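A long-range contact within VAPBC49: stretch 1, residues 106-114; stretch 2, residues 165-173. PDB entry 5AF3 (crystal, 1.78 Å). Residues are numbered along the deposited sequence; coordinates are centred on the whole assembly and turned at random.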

# COMPACT_ATOMS: atom_id res chain seq x y z
N GLY A 106 27.77 5.18 -15.87
CA GLY A 106 27.56 4.38 -17.09
C GLY A 106 26.11 4.32 -17.57
O GLY A 106 25.20 4.85 -16.92
N PRO A 107 25.88 3.68 -18.74
CA PRO A 107 24.54 3.56 -19.27
C PRO A 107 23.57 3.01 -18.23
O PRO A 107 23.94 2.18 -17.37
CB PRO A 107 24.70 2.57 -20.46
CG PRO A 107 26.17 2.79 -20.87
CD PRO A 107 26.91 3.05 -19.60
N HIS A 108 22.34 3.48 -18.31
CA HIS A 108 21.27 3.04 -17.38
C HIS A 108 21.76 3.10 -15.93
O HIS A 108 21.52 2.20 -15.13
CB HIS A 108 20.82 1.59 -17.76
CG HIS A 108 20.20 1.48 -19.12
ND1 HIS A 108 19.04 2.14 -19.47
CD2 HIS A 108 20.58 0.77 -20.22
CE1 HIS A 108 18.74 1.86 -20.73
NE2 HIS A 108 19.65 1.03 -21.20
N ALA A 109 22.52 4.16 -15.58
CA ALA A 109 23.14 4.25 -14.27
C ALA A 109 22.15 4.06 -13.08
O ALA A 109 22.54 3.56 -12.03
CB ALA A 109 23.86 5.62 -14.12
N LEU A 110 20.91 4.54 -13.24
CA LEU A 110 19.91 4.38 -12.16
C LEU A 110 19.69 2.91 -11.81
O LEU A 110 19.39 2.59 -10.65
CB LEU A 110 18.58 5.02 -12.53
CG LEU A 110 18.59 6.55 -12.67
CD1 LEU A 110 17.24 7.05 -13.04
CD2 LEU A 110 18.97 7.13 -11.31
N ALA A 111 19.87 2.04 -12.80
CA ALA A 111 19.71 0.58 -12.63
C ALA A 111 21.04 -0.16 -12.39
O ALA A 111 21.11 -1.39 -12.40
CB ALA A 111 18.95 -0.00 -13.82
N SER A 112 22.09 0.61 -12.12
CA SER A 112 23.43 0.05 -11.97
C SER A 112 23.77 -0.41 -10.56
O SER A 112 23.39 0.21 -9.58
CB SER A 112 24.47 1.09 -12.43
OG SER A 112 25.76 0.65 -12.10
N GLN A 113 24.57 -1.47 -10.48
CA GLN A 113 25.07 -1.99 -9.24
C GLN A 113 25.95 -0.96 -8.54
O GLN A 113 26.09 -0.98 -7.33
CB GLN A 113 25.87 -3.27 -9.48
CG GLN A 113 26.40 -3.91 -8.21
CD GLN A 113 26.81 -5.34 -8.42
OE1 GLN A 113 26.78 -5.85 -9.55
NE2 GLN A 113 27.20 -6.00 -7.35
N ASP A 114 26.51 -0.03 -9.32
CA ASP A 114 27.46 0.95 -8.78
C ASP A 114 26.76 2.20 -8.23
O ASP A 114 27.39 3.05 -7.59
CB ASP A 114 28.46 1.38 -9.87
CG ASP A 114 29.46 0.28 -10.21
OD1 ASP A 114 29.67 -0.62 -9.37
OD2 ASP A 114 30.03 0.34 -11.33
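Stretch 2 (165-173) SFADDNLAS

Stretch 2 is a hairpin-like loop: a strand ends at F166, a type I turn runs from A167 to N170, and the chain re-enters a strand at A172. Its returning limb lies against the irregular segment of stretch 1 that follows the short 3-10 segment at A109 and L110. The two chains run in opposite senses, A111 facing A172 (CA to CA 5.3 Å), S112 facing L171 (4.6 Å) and Q113 facing N170 (5.1 Å). They form a single beta bridge, centred on S112 and L171, rather than a continuing sheet.

Two backbone hydrogen bonds flank that bridge. A172 N donates to A111 O at 2.8 Å, and Q113 N donates to N170 O, also at 2.8 Å. Between them the closely set chains add two CA-H...O contacts: L171 CA lies 3.3 Å from A111 O, and S112 CA lies 3.4 Å from N170 O. Each carbonyl thus receives both an N-H and a CA-H from the facing chain.

One polar side-chain pair extends this pattern. N170 ND2 donates to Q113 OE1 at 2.6 Å, a short bond between two amides, each of which can both donate and accept. Q113 reaches it with an extended side chain, chi1 and chi2 both t. N170 has positive phi, a conformation asparagine tolerates better than most residues, and it closes the turn through N170 N to A167 O at 3.0 Å. Within stretch 2, D169 OD1 accepts from L171 N at 3.0 Å, holding the chain as it leaves the turn. In stretch 1, S112 OG accepts from D114 N at 3.0 Å, a capping bond before a helix; serine suits this role because its short side chain brings an acceptor close to the backbone.

The F166 ring provides a flat surface for the backbone of stretch 1. Q113 CA lies over its face, 3.5 Å from the centroid and 10° off the ring normal, in a CH-pi contact, while A111 O approaches the ring edge, 3.4 Å from F166 CE1.

Packing around L171 and the alanines completes the contact. The CA-to-CB bond of L171 points sideways, but the end of its side chain comes nearer to stretch 1, with L171 CD2 3.6 Å from H108 O, 3.8 Å from S112 CA and, in an apolar contact, 4.5 Å from A111 CB. The single methyl L171 CD2 accounts for all three contacts. A111 and A172 meet through their apolar methyl groups, A111 CB to A172 CB at 4.2 Å, small side chains that fit where the backbones are joined by a hydrogen bond.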

# COMPACT_ATOMS: atom_id res chain seq x y z
N SER A 165 18.56 -6.43 -7.21
CA SER A 165 19.58 -7.47 -7.44
C SER A 165 20.15 -7.26 -8.82
O SER A 165 19.46 -6.76 -9.70
CB SER A 165 18.92 -8.87 -7.36
OG SER A 165 18.56 -9.15 -6.03
N PHE A 166 21.41 -7.68 -9.04
CA PHE A 166 22.07 -7.37 -10.33
C PHE A 166 22.53 -8.59 -11.15
O PHE A 166 22.89 -9.59 -10.56
CB PHE A 166 23.22 -6.39 -10.07
CG PHE A 166 22.75 -5.13 -9.37
CD1 PHE A 166 22.16 -4.10 -10.11
CD2 PHE A 166 22.79 -5.03 -7.98
CE1 PHE A 166 21.66 -2.96 -9.46
CE2 PHE A 166 22.31 -3.88 -7.33
CZ PHE A 166 21.72 -2.87 -8.09
N ALA A 167 22.48 -8.46 -12.48
CA ALA A 167 22.92 -9.51 -13.40
C ALA A 167 24.42 -9.41 -13.64
O ALA A 167 25.11 -8.63 -12.96
CB ALA A 167 22.14 -9.44 -14.72
N ASP A 168 24.92 -10.23 -14.58
CA ASP A 168 26.35 -10.27 -14.91
C ASP A 168 26.88 -8.90 -15.29
O ASP A 168 28.00 -8.51 -14.91
CB ASP A 168 26.62 -11.26 -16.06
CG ASP A 168 27.16 -12.60 -15.58
OD1 ASP A 168 27.22 -12.81 -14.33
OD2 ASP A 168 27.52 -13.46 -16.43
N ASP A 169 26.05 -8.17 -16.02
CA ASP A 169 26.41 -6.87 -16.55
C ASP A 169 26.32 -5.74 -15.51
O ASP A 169 26.46 -4.57 -15.87
CB ASP A 169 25.50 -6.55 -17.73
CG ASP A 169 24.04 -6.68 -17.38
OD1 ASP A 169 23.71 -6.83 -16.16
OD2 ASP A 169 23.22 -6.61 -18.31
N ASN A 170 26.11 -6.08 -14.24
CA ASN A 170 25.96 -5.06 -13.16
C ASN A 170 24.75 -4.13 -13.33
O ASN A 170 24.74 -3.03 -12.77
CB ASN A 170 27.21 -4.17 -13.06
CG ASN A 170 28.45 -4.95 -12.68
OD1 ASN A 170 29.38 -5.05 -13.48
ND2 ASN A 170 28.46 -5.53 -11.48
N LEU A 171 23.78 -4.54 -14.15
CA LEU A 171 22.47 -3.84 -14.20
C LEU A 171 21.39 -4.70 -13.55
O LEU A 171 21.50 -5.93 -13.53
CB LEU A 171 22.08 -3.49 -15.61
CG LEU A 171 22.99 -2.44 -16.30
CD1 LEU A 171 22.51 -2.20 -17.67
CD2 LEU A 171 22.93 -1.10 -15.52
N ALA A 172 20.36 -4.04 -12.99
CA ALA A 172 19.26 -4.71 -12.30
C ALA A 172 18.70 -5.96 -13.05
O ALA A 172 18.39 -5.92 -14.23
CB ALA A 172 18.12 -3.72 -12.05
N SER A 173 18.53 -7.02 -12.28
CA SER A 173 17.89 -8.22 -12.78
C SER A 173 16.65 -8.60 -11.94
O SER A 173 15.86 -9.47 -12.35
CB SER A 173 18.91 -9.33 -12.76
OG SER A 173 19.37 -9.54 -11.43